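Local atomic coordinates of mandelate racemase/muconate lactonizing protein (Thermobispora bispora, PDB entry 3VC5), a protein that probably catalyses the magnesium-dependent dehydration of D-glucarate to 5-dehydro-4-deoxy-D-glucarate, the first step of D-glucarate breakdown. Residues 64-68 and 136-141; 79-84 and 130-134; 242-246 and 265-269; 213-217 and 437-441. One frame throughout, in Å; residues are numbered along the deposited sequence.

Contact 1 of 4, residues 64-68 and 136-141; sequences ITGLG and VACLDI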
loop_
_atom_site.group_PDB
_atom_site.type_symbol
_atom_site.label_atom_id
_atom_site.label_comp_id
_atom_site.label_asym_id
_atom_site.label_seq_id
_atom_site.Cartn_x
_atom_site.Cartn_y
_atom_site.Cartn_z
ATOM N N ILE A 64 -7.341 -27.251 -5.187
ATOM C CA ILE A 64 -7.522 -26.342 -4.052
ATOM C C ILE A 64 -8.525 -25.274 -4.477
ATOM O O ILE A 64 -8.445 -24.754 -5.587
ATOM C CB ILE A 64 -6.199 -25.671 -3.627
ATOM C CG1 ILE A 64 -5.114 -26.720 -3.366
ATOM C CG2 ILE A 64 -6.417 -24.773 -2.406
ATOM C CD1 ILE A 64 -3.889 -26.149 -2.684
ATOM N N THR A 65 -9.479 -24.950 -3.610
ATOM C CA THR A 65 -10.522 -23.979 -3.962
ATOM C C THR A 65 -10.408 -22.710 -3.144
ATOM O O THR A 65 -9.928 -22.712 -2.002
ATOM C CB THR A 65 -11.917 -24.553 -3.731
ATOM O OG1 THR A 65 -12.055 -24.863 -2.334
ATOM C CG2 THR A 65 -12.083 -25.815 -4.590
ATOM N N GLY A 66 -10.825 -21.619 -3.760
ATOM C CA GLY A 66 -10.911 -20.334 -3.072
ATOM C C GLY A 66 -12.252 -19.690 -3.393
ATOM O O GLY A 66 -12.803 -19.884 -4.501
ATOM N N LEU A 67 -12.773 -18.918 -2.434
ATOM C CA LEU A 67 -14.077 -18.264 -2.569
ATOM C C LEU A 67 -13.971 -16.738 -2.663
ATOM O O LEU A 67 -13.154 -16.103 -1.956
ATOM C CB LEU A 67 -14.971 -18.600 -1.386
ATOM C CG LEU A 67 -15.304 -20.093 -1.272
ATOM C CD1 LEU A 67 -16.033 -20.324 0.063
ATOM C CD2 LEU A 67 -16.149 -20.586 -2.464
ATOM N N GLY A 68 -14.818 -16.157 -3.497
ATOM C CA GLY A 68 -14.990 -14.692 -3.534
ATOM C C GLY A 68 -16.468 -14.388 -3.636
ATOM O O GLY A 68 -17.280 -15.263 -3.953
ATOM N N VAL A 136 -9.904 -12.035 -3.813
ATOM C CA VAL A 136 -10.237 -12.665 -2.533
ATOM C C VAL A 136 -10.114 -14.189 -2.635
ATOM O O VAL A 136 -9.538 -14.836 -1.724
ATOM C CB VAL A 136 -11.657 -12.221 -2.035
ATOM C CG1 VAL A 136 -12.113 -13.074 -0.831
ATOM C CG2 VAL A 136 -11.633 -10.759 -1.735
ATOM N N ALA A 137 -10.617 -14.769 -3.722
ATOM C CA ALA A 137 -10.555 -16.254 -3.913
ATOM C C ALA A 137 -9.092 -16.729 -4.051
ATOM O O ALA A 137 -8.699 -17.773 -3.504
ATOM C CB ALA A 137 -11.344 -16.654 -5.145
ATOM N N CYS A 138 -8.269 -15.940 -4.729
ATOM C CA CYS A 138 -6.845 -16.287 -4.886
ATOM C C CYS A 138 -6.136 -16.201 -3.525
ATOM O O CYS A 138 -5.266 -17.018 -3.215
ATOM C CB CYS A 138 -6.160 -15.365 -5.932
ATOM S SG CYS A 138 -6.652 -15.810 -7.598
ATOM N N LEU A 139 -6.471 -15.201 -2.702
ATOM C CA LEU A 139 -5.866 -15.130 -1.374
ATOM C C LEU A 139 -6.328 -16.299 -0.506
ATOM O O LEU A 139 -5.539 -16.837 0.299
ATOM C CB LEU A 139 -6.195 -13.792 -0.681
ATOM C CG LEU A 139 -5.617 -12.552 -1.386
ATOM C CD1 LEU A 139 -6.116 -11.310 -0.604
ATOM C CD2 LEU A 139 -4.081 -12.610 -1.348
ATOM N N ASP A 140 -7.599 -16.683 -0.642
ATOM C CA ASP A 140 -8.117 -17.869 0.099
ATOM C C ASP A 140 -7.222 -19.074 -0.240
ATOM O O ASP A 140 -6.734 -19.781 0.651
ATOM C CB ASP A 140 -9.603 -18.084 -0.299
ATOM C CG ASP A 140 -10.349 -19.088 0.559
ATOM O OD1 ASP A 140 -9.890 -19.462 1.669
ATOM O OD2 ASP A 140 -11.452 -19.485 0.086
ATOM N N ILE A 141 -6.961 -19.274 -1.526
ATOM C CA ILE A 141 -6.110 -20.380 -1.995
ATOM C C ILE A 141 -4.658 -20.251 -1.505
ATOM O O ILE A 141 -4.057 -21.236 -1.047
ATOM C CB ILE A 141 -6.154 -20.496 -3.517
ATOM C CG1 ILE A 141 -7.546 -20.989 -3.987
ATOM C CG2 ILE A 141 -5.082 -21.485 -4.013
ATOM C CD1 ILE A 141 -7.851 -20.678 -5.477
#
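The carboxylate of Asp140 divides its two oxygens between different parts of the chain: OD2 meets the strand 65-68 at Leu67, while OD1 accepts the backbone N-H of Leu397 outside the contact. Leu67 N donates to Asp140 OD2 over 2.9 Å, with 151° at the hydrogen, and the bond uses the anti lone pair, on the side away from OD1. The group reaches the strand because its CG stands anti to the backbone N of Asp140 (chi1 -169°). Two N-H donors therefore hold the buried carboxylate, which probably steadies its negative charge.

Beside that bond the helix touches bare backbone. Gly66 has no side chain, and its CA lies 3.4 Å from Ala137 O in a nearly straight CA-H...O contact; Ala137 CA returns a more bent one to Leu67 O at 3.3 Å. On one flank Ile141 lays CG1 against the backbone at 3.3 Å from Gly66 N, while its other branch, CG2, meets Ile64 CG2 at 3.9 Å. On the other flank Val136 CG1 rests 3.4 Å from Leu67 O.

The axes of the strand and helix segments approach to 5.7 Å, their N-to-C directions 145° apart. Here helix 123-146 lies on edge strand 65-71 of the three-stranded antiparallel sheet, the helix-on-sheet build of the N-terminal capping domain of the enolase superfamily.

Contact 2 of 4, residues 79-84 and 130-134; sequences QVRAAA and VFAAF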
loop_
_atom_site.group_PDB
_atom_site.type_symbol
_atom_site.label_atom_id
_atom_site.label_comp_id
_atom_site.label_asym_id
_atom_site.label_seq_id
_atom_site.Cartn_x
_atom_site.Cartn_y
_atom_site.Cartn_z
ATOM N N GLN A 79 -19.873 -9.261 -16.633
ATOM C CA GLN A 79 -18.435 -8.993 -16.646
ATOM C C GLN A 79 -17.664 -10.012 -15.829
ATOM O O GLN A 79 -16.575 -10.443 -16.247
ATOM C CB GLN A 79 -18.115 -7.570 -16.161
ATOM C CG GLN A 79 -18.630 -6.469 -17.085
ATOM C CD GLN A 79 -18.198 -6.593 -18.556
ATOM O OE1 GLN A 79 -19.027 -6.422 -19.476
ATOM N NE2 GLN A 79 -16.909 -6.871 -18.794
ATOM N N VAL A 80 -18.223 -10.437 -14.691
ATOM C CA VAL A 80 -17.548 -11.411 -13.852
ATOM C C VAL A 80 -17.478 -12.745 -14.615
ATOM O O VAL A 80 -16.434 -13.413 -14.597
ATOM C CB VAL A 80 -18.254 -11.554 -12.494
ATOM C CG1 VAL A 80 -17.673 -12.715 -11.665
ATOM C CG2 VAL A 80 -18.153 -10.245 -11.682
ATOM N N ARG A 81 -18.561 -13.138 -15.286
ATOM C CA ARG A 81 -18.522 -14.368 -16.083
ATOM C C ARG A 81 -17.483 -14.269 -17.196
ATOM O O ARG A 81 -16.703 -15.199 -17.417
ATOM C CB ARG A 81 -19.887 -14.662 -16.693
ATOM C CG ARG A 81 -20.924 -15.144 -15.680
ATOM C CD ARG A 81 -22.193 -15.545 -16.436
ATOM N NE ARG A 81 -23.159 -16.233 -15.603
ATOM C CZ ARG A 81 -24.433 -15.891 -15.495
ATOM N NH1 ARG A 81 -24.930 -14.868 -16.192
ATOM N NH2 ARG A 81 -25.216 -16.596 -14.686
ATOM N N ALA A 82 -17.473 -13.150 -17.912
ATOM C CA ALA A 82 -16.518 -12.995 -19.011
ATOM C C ALA A 82 -15.062 -13.051 -18.511
ATOM O O ALA A 82 -14.201 -13.726 -19.104
ATOM C CB ALA A 82 -16.779 -11.676 -19.724
ATOM N N ALA A 83 -14.781 -12.358 -17.411
ATOM C CA ALA A 83 -13.440 -12.395 -16.838
ATOM C C ALA A 83 -13.083 -13.804 -16.339
ATOM O O ALA A 83 -11.965 -14.299 -16.577
ATOM C CB ALA A 83 -13.310 -11.361 -15.706
ATOM N N ALA A 84 -14.037 -14.471 -15.679
ATOM C CA ALA A 84 -13.789 -15.789 -15.134
ATOM C C ALA A 84 -13.338 -16.748 -16.229
ATOM O O ALA A 84 -12.428 -17.546 -16.019
ATOM C CB ALA A 84 -15.041 -16.331 -14.461
ATOM N N VAL A 130 -14.770 -5.902 -10.588
ATOM C CA VAL A 130 -14.719 -7.223 -11.209
ATOM C C VAL A 130 -13.542 -8.033 -10.647
ATOM O O VAL A 130 -13.680 -9.202 -10.265
ATOM C CB VAL A 130 -14.687 -7.132 -12.731
ATOM C CG1 VAL A 130 -14.517 -8.538 -13.347
ATOM C CG2 VAL A 130 -15.994 -6.459 -13.215
ATOM N N PHE A 131 -12.410 -7.381 -10.504
ATOM C CA PHE A 131 -11.224 -8.041 -9.986
ATOM C C PHE A 131 -11.391 -8.574 -8.561
ATOM O O PHE A 131 -10.878 -9.631 -8.237
ATOM C CB PHE A 131 -10.080 -7.049 -10.028
ATOM C CG PHE A 131 -8.788 -7.547 -9.398
ATOM C CD1 PHE A 131 -7.994 -8.535 -10.030
ATOM C CD2 PHE A 131 -8.331 -6.974 -8.206
ATOM C CE1 PHE A 131 -6.799 -8.952 -9.467
ATOM C CE2 PHE A 131 -7.107 -7.383 -7.636
ATOM C CZ PHE A 131 -6.338 -8.366 -8.277
ATOM N N ALA A 132 -12.045 -7.805 -7.680
ATOM C CA ALA A 132 -12.038 -8.142 -6.286
ATOM C C ALA A 132 -12.578 -9.532 -6.005
ATOM O O ALA A 132 -12.069 -10.178 -5.095
ATOM C CB ALA A 132 -12.809 -7.108 -5.470
ATOM N N ALA A 133 -13.615 -9.983 -6.715
ATOM C CA ALA A 133 -14.122 -11.350 -6.441
ATOM C C ALA A 133 -13.021 -12.412 -6.648
ATOM O O ALA A 133 -12.881 -13.393 -5.873
ATOM C CB ALA A 133 -15.325 -11.672 -7.336
ATOM N N PHE A 134 -12.228 -12.218 -7.689
ATOM C CA PHE A 134 -11.173 -13.184 -7.961
ATOM C C PHE A 134 -10.000 -13.042 -6.984
ATOM O O PHE A 134 -9.383 -14.037 -6.580
ATOM C CB PHE A 134 -10.718 -12.999 -9.396
ATOM C CG PHE A 134 -11.854 -13.092 -10.390
ATOM C CD1 PHE A 134 -12.603 -14.270 -10.518
ATOM C CD2 PHE A 134 -12.176 -12.013 -11.202
ATOM C CE1 PHE A 134 -13.650 -14.353 -11.439
ATOM C CE2 PHE A 134 -13.221 -12.081 -12.108
ATOM C CZ PHE A 134 -13.952 -13.257 -12.242
#
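Aliphatic contacts around Val130 form the first group, and both of its methyls take part. CG1, anti to the backbone N (chi1 175°), reaches Ala83 CB at 3.9 Å, and CG2 meets Gln79 CB at 3.8 Å. Gln79 touches with the root of its side chain alone; its bent chain carries the amide away from helix 130-134. Val80 adds a looser approach to Val130 through CG2, so the methyls of Val130 sit against residues from successive turns of helix 79-84.

Contacts to an aromatic ring make the second group. Phe134, one turn on from Val130, points its ring across the gap with the CZ end leading. Val80 CG1 lies 3.8 Å from Phe134 CZ, Ala83 CB 3.7 Å from CE2, and Ala84 CB 3.9 Å from CE1, so three side chains of one helix receive the far end of the ring.

The helix backbone meets the same end of the ring: Val80 O stands in the ring plane, at the edge, 3.4 Å from Phe134 CZ, and also accepts the helical bond from Ala84 N.

The axes of the two short segments come within 9.9 Å, inclined at 57°. Val56 of strand 50-60 touches Val80, Ala133 and Phe134, so the pair packs over the sheet: two members of the helical bundle on the three-stranded antiparallel sheet, with helix 95-106 beside them, as in the enolase-superfamily capping domain.

Contact 3 of 4, residues 242-246 and 265-269; sequences AAWTV and DPTPG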
loop_
_atom_site.group_PDB
_atom_site.type_symbol
_atom_site.label_atom_id
_atom_site.label_comp_id
_atom_site.label_asym_id
_atom_site.label_seq_id
_atom_site.Cartn_x
_atom_site.Cartn_y
_atom_site.Cartn_z
ATOM N N ALA A 242 -26.150 11.679 1.314
ATOM C CA ALA A 242 -26.133 12.915 0.517
ATOM C C ALA A 242 -27.521 13.541 0.316
ATOM O O ALA A 242 -27.741 14.302 -0.634
ATOM C CB ALA A 242 -25.438 12.682 -0.826
ATOM N N ALA A 243 -28.462 13.196 1.190
ATOM C CA ALA A 243 -29.837 13.715 1.092
ATOM C C ALA A 243 -29.996 15.191 1.478
ATOM O O ALA A 243 -31.074 15.741 1.290
ATOM C CB ALA A 243 -30.800 12.850 1.925
ATOM N N TRP A 244 -28.950 15.829 2.009
ATOM C CA TRP A 244 -29.116 17.184 2.567
ATOM C C TRP A 244 -28.353 18.236 1.772
ATOM O O TRP A 244 -27.321 17.928 1.150
ATOM C CB TRP A 244 -28.659 17.273 4.027
ATOM C CG TRP A 244 -29.323 16.288 4.959
ATOM C CD1 TRP A 244 -30.517 15.642 4.769
ATOM C CD2 TRP A 244 -28.830 15.856 6.234
ATOM N NE1 TRP A 244 -30.782 14.808 5.846
ATOM C CE2 TRP A 244 -29.774 14.942 6.766
ATOM C CE3 TRP A 244 -27.689 16.157 6.983
ATOM C CZ2 TRP A 244 -29.603 14.332 8.020
ATOM C CZ3 TRP A 244 -27.523 15.542 8.230
ATOM C CH2 TRP A 244 -28.477 14.645 8.729
ATOM N N THR A 245 -28.836 19.477 1.844
ATOM C CA THR A 245 -28.105 20.620 1.334
ATOM C C THR A 245 -26.949 20.927 2.274
ATOM O O THR A 245 -26.881 20.415 3.403
ATOM C CB THR A 245 -29.005 21.868 1.284
ATOM O OG1 THR A 245 -29.407 22.210 2.614
ATOM C CG2 THR A 245 -30.232 21.612 0.432
ATOM N N VAL A 246 -26.042 21.782 1.827
ATOM C CA VAL A 246 -24.947 22.211 2.676
ATOM C C VAL A 246 -25.469 22.925 3.944
ATOM O O VAL A 246 -25.043 22.616 5.078
ATOM C CB VAL A 246 -23.999 23.136 1.868
ATOM C CG1 VAL A 246 -23.035 23.870 2.784
ATOM C CG2 VAL A 246 -23.233 22.293 0.817
ATOM N N ASP A 265 -21.528 11.302 4.819
ATOM C CA ASP A 265 -22.228 11.754 3.600
ATOM C C ASP A 265 -23.484 12.584 3.829
ATOM O O ASP A 265 -24.563 12.250 3.340
ATOM C CB ASP A 265 -22.564 10.546 2.727
ATOM C CG ASP A 265 -21.314 9.985 2.075
ATOM O OD1 ASP A 265 -20.509 10.823 1.553
ATOM O OD2 ASP A 265 -21.110 8.751 2.125
ATOM N N PRO A 266 -23.349 13.698 4.569
ATOM C CA PRO A 266 -24.563 14.523 4.701
ATOM C C PRO A 266 -25.030 15.156 3.364
ATOM O O PRO A 266 -26.227 15.350 3.160
ATOM C CB PRO A 266 -24.129 15.609 5.698
ATOM C CG PRO A 266 -22.640 15.631 5.617
ATOM C CD PRO A 266 -22.225 14.218 5.365
ATOM N N THR A 267 -24.104 15.459 2.460
ATOM C CA THR A 267 -24.432 16.299 1.319
ATOM C C THR A 267 -23.638 15.807 0.098
ATOM O O THR A 267 -22.570 15.197 0.261
ATOM C CB THR A 267 -24.078 17.783 1.664
ATOM O OG1 THR A 267 -24.761 18.706 0.792
ATOM C CG2 THR A 267 -22.563 18.023 1.590
ATOM N N PRO A 268 -24.128 16.082 -1.121
ATOM C CA PRO A 268 -23.432 15.503 -2.269
ATOM C C PRO A 268 -22.204 16.264 -2.711
ATOM O O PRO A 268 -22.181 17.509 -2.673
ATOM C CB PRO A 268 -24.468 15.556 -3.406
ATOM C CG PRO A 268 -25.542 16.443 -2.931
ATOM C CD PRO A 268 -25.462 16.611 -1.467
ATOM N N GLY A 269 -21.194 15.526 -3.162
ATOM C CA GLY A 269 -20.023 16.137 -3.816
ATOM C C GLY A 269 -18.870 16.489 -2.904
ATOM O O GLY A 269 -19.060 16.840 -1.734
#
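Ala242 N donates to Asp265 O over a short 2.6 Å, the first of three bonds that tie these two loops together. Both loops follow strands of the enolase-superfamily (β/α)7β barrel and leave it at the strand ends that carry the metal ligands. Trp244 N then gives a 3.0 Å bond to Pro266 O. In return the hydroxyl of Thr267 donates to the backbone: OG1 to Trp244 O is 2.7 Å, with the donor tilted 28° from the carbonyl plane. With chi1 at -161°, the hydroxyl is swung opposite the Thr267 nitrogen and out toward the neighbouring loop.

The carboxylate of Asp265 turns elsewhere, to Thr286 OG1 and to the backbone N of Asn287, a magnesium ligand, which is consistent with a second-shell role at the magnesium site, although no metal is bound to this chain.

Outward from the bonds, the Trp244 side chain crosses Pro266 at about a right angle, with CE3 3.8 Å from Pro266 CB. Val246 CG2 approaches Thr267 OG1 at 3.9 Å, where helix 246-255 begins after its N-cap, Thr245. Next in the chain, the ring of Pro268 lies against the first loop, its CD carbon 3.3 Å from Ala242 O.

Contact 4 of 4, residues 213-217 and 437-441; sequences GVFPP and RRGFW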
loop_
_atom_site.group_PDB
_atom_site.type_symbol
_atom_site.label_atom_id
_atom_site.label_comp_id
_atom_site.label_asym_id
_atom_site.label_seq_id
_atom_site.Cartn_x
_atom_site.Cartn_y
_atom_site.Cartn_z
ATOM N N GLY A 213 -31.620 10.080 5.684
ATOM C CA GLY A 213 -32.067 10.564 4.378
ATOM C C GLY A 213 -33.459 10.046 4.038
ATOM O O GLY A 213 -33.867 10.016 2.875
ATOM N N VAL A 214 -34.186 9.616 5.064
ATOM C CA VAL A 214 -35.494 9.015 4.894
ATOM C C VAL A 214 -36.581 9.956 5.407
ATOM O O VAL A 214 -37.570 10.213 4.710
ATOM C CB VAL A 214 -35.547 7.680 5.669
ATOM C CG1 VAL A 214 -36.959 7.076 5.651
ATOM C CG2 VAL A 214 -34.510 6.705 5.108
ATOM N N PHE A 215 -36.384 10.463 6.624
ATOM C CA PHE A 215 -37.325 11.408 7.238
ATOM C C PHE A 215 -36.700 12.784 7.304
ATOM O O PHE A 215 -35.488 12.917 7.149
ATOM C CB PHE A 215 -37.689 10.930 8.639
ATOM C CG PHE A 215 -38.630 9.759 8.647
ATOM C CD1 PHE A 215 -38.166 8.472 8.901
ATOM C CD2 PHE A 215 -39.983 9.948 8.392
ATOM C CE1 PHE A 215 -39.034 7.397 8.906
ATOM C CE2 PHE A 215 -40.866 8.880 8.396
ATOM C CZ PHE A 215 -40.391 7.592 8.649
ATOM N N PRO A 216 -37.511 13.817 7.558
ATOM C CA PRO A 216 -36.897 15.134 7.692
ATOM C C PRO A 216 -35.743 15.096 8.692
ATOM O O PRO A 216 -35.797 14.358 9.681
ATOM C CB PRO A 216 -38.042 16.004 8.215
ATOM C CG PRO A 216 -39.283 15.353 7.617
ATOM C CD PRO A 216 -38.985 13.863 7.624
ATOM N N PRO A 217 -34.690 15.878 8.437
ATOM C CA PRO A 217 -33.499 15.749 9.283
ATOM C C PRO A 217 -33.806 15.913 10.786
ATOM O O PRO A 217 -33.182 15.245 11.616
ATOM C CB PRO A 217 -32.578 16.885 8.802
ATOM C CG PRO A 217 -33.218 17.477 7.586
ATOM C CD PRO A 217 -34.511 16.785 7.289
ATOM N N ARG A 437 -33.397 11.000 -2.873
ATOM C CA ARG A 437 -33.137 12.267 -2.179
ATOM C C ARG A 437 -31.666 12.634 -2.305
ATOM O O ARG A 437 -30.807 11.907 -1.843
ATOM C CB ARG A 437 -33.499 12.144 -0.699
ATOM C CG ARG A 437 -34.838 11.496 -0.421
ATOM C CD ARG A 437 -35.922 12.126 -1.212
ATOM N NE ARG A 437 -37.230 11.868 -0.620
ATOM C CZ ARG A 437 -38.382 12.131 -1.222
ATOM N NH1 ARG A 437 -38.384 12.670 -2.440
ATOM N NH2 ARG A 437 -39.529 11.853 -0.607
ATOM N N ARG A 438 -31.376 13.768 -2.932
ATOM C CA ARG A 438 -30.005 14.205 -3.142
ATOM C C ARG A 438 -30.038 15.732 -2.989
ATOM O O ARG A 438 -30.585 16.444 -3.842
ATOM C CB ARG A 438 -29.570 13.782 -4.550
ATOM C CG ARG A 438 -28.084 13.812 -4.840
ATOM C CD ARG A 438 -27.285 12.820 -4.002
ATOM N NE ARG A 438 -27.695 11.414 -4.128
ATOM C CZ ARG A 438 -27.107 10.518 -4.920
ATOM N NH1 ARG A 438 -26.090 10.884 -5.684
ATOM N NH2 ARG A 438 -27.540 9.254 -4.953
ATOM N N GLY A 439 -29.500 16.248 -1.890
ATOM C CA GLY A 439 -29.581 17.687 -1.645
ATOM C C GLY A 439 -31.034 18.140 -1.535
ATOM O O GLY A 439 -31.407 19.221 -2.024
ATOM N N PHE A 440 -31.852 17.308 -0.893
ATOM C CA PHE A 440 -33.308 17.458 -0.876
ATOM C C PHE A 440 -33.816 18.257 0.334
ATOM O O PHE A 440 -34.637 19.144 0.172
ATOM C CB PHE A 440 -33.975 16.062 -0.923
ATOM C CG PHE A 440 -35.490 16.088 -0.903
ATOM C CD1 PHE A 440 -36.209 16.369 -2.057
ATOM C CD2 PHE A 440 -36.190 15.791 0.266
ATOM C CE1 PHE A 440 -37.612 16.396 -2.047
ATOM C CE2 PHE A 440 -37.593 15.802 0.295
ATOM C CZ PHE A 440 -38.306 16.108 -0.867
ATOM N N TRP A 441 -33.345 17.925 1.538
ATOM C CA TRP A 441 -33.703 18.682 2.749
ATOM C C TRP A 441 -32.636 19.678 3.111
ATOM O O TRP A 441 -31.439 19.426 2.928
ATOM C CB TRP A 441 -33.888 17.780 3.969
ATOM C CG TRP A 441 -35.131 16.950 3.956
ATOM C CD1 TRP A 441 -36.438 17.345 4.225
ATOM C CD2 TRP A 441 -35.182 15.568 3.662
ATOM N NE1 TRP A 441 -37.283 16.258 4.111
ATOM C CE2 TRP A 441 -36.530 15.158 3.765
ATOM C CE3 TRP A 441 -34.205 14.623 3.320
ATOM C CZ2 TRP A 441 -36.917 13.838 3.545
ATOM C CZ3 TRP A 441 -34.589 13.328 3.098
ATOM C CH2 TRP A 441 -35.938 12.940 3.207
ATOM O OXT TRP A 441 -32.974 20.741 3.652
HETATM O O HOH W 1 -37.828 10.028 1.840
#
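Val214 O accepts a hydrogen bond from a water at 2.9 Å, with Trp441 CH2 also close to it, at 3.5 Å. The same water accepts from Arg437 NE at 3.1 Å, bridging the loop 213-217 and the C-terminal tail. It lies in the guanidinium plane, at the edge, while Phe440 CZ lies over one face of that group, toward its rim.

Trp441 carries most of the remaining contact. Its CG lies opposite the carbonyl carbon (chi1 -72°), turning the indole toward the 213-217 loop. Pro216 CA stands 4.0 Å from the centroid of its five-membered ring, 20° off the normal, and Pro217 CD 3.8 Å from the same centroid: two CH-pi contacts on one face. Phe440 CD2 lies over the opposite face. Gly213 O approaches the edge in the plane of the indole, 3.4 Å from Trp441 CZ3.

The C-terminal residues thus pack against a loop that follows strand 208-211 of the (β/α)7β barrel, which bears the predicted proton acceptor Lys211. Glu220 of helix 217-230 accepts the backbone N-H groups of Gly213, Val214 and Phe215, which helps to hold the loop's shape. Trp441 OXT bonds to Thr248 OG1, while Pro217 CD lies 3.4 Å from Trp441 CG.

Overall arrangement
From the N terminus, strand 65-71 opens contact 1 and helix 74-85, next in the chain, opens contact 2. Helix 123-146 closes both, contact 2 first, so contact 2 nests inside contact 1 and one long helix binds strand and helix into the capping domain. The chain then enters the barrel. There 213-217 opens contact 4, and contact 3 opens and closes between 242 and 269 before the C-terminal residues 437-441 return to complete contact 4. The two nested pairs follow in series without crossing. Contacts 3 and 4 touch, Ala243 O being 2.8 Å from Phe440 N, whereas the centres of contacts 1 and 4 lie about 41 Å apart.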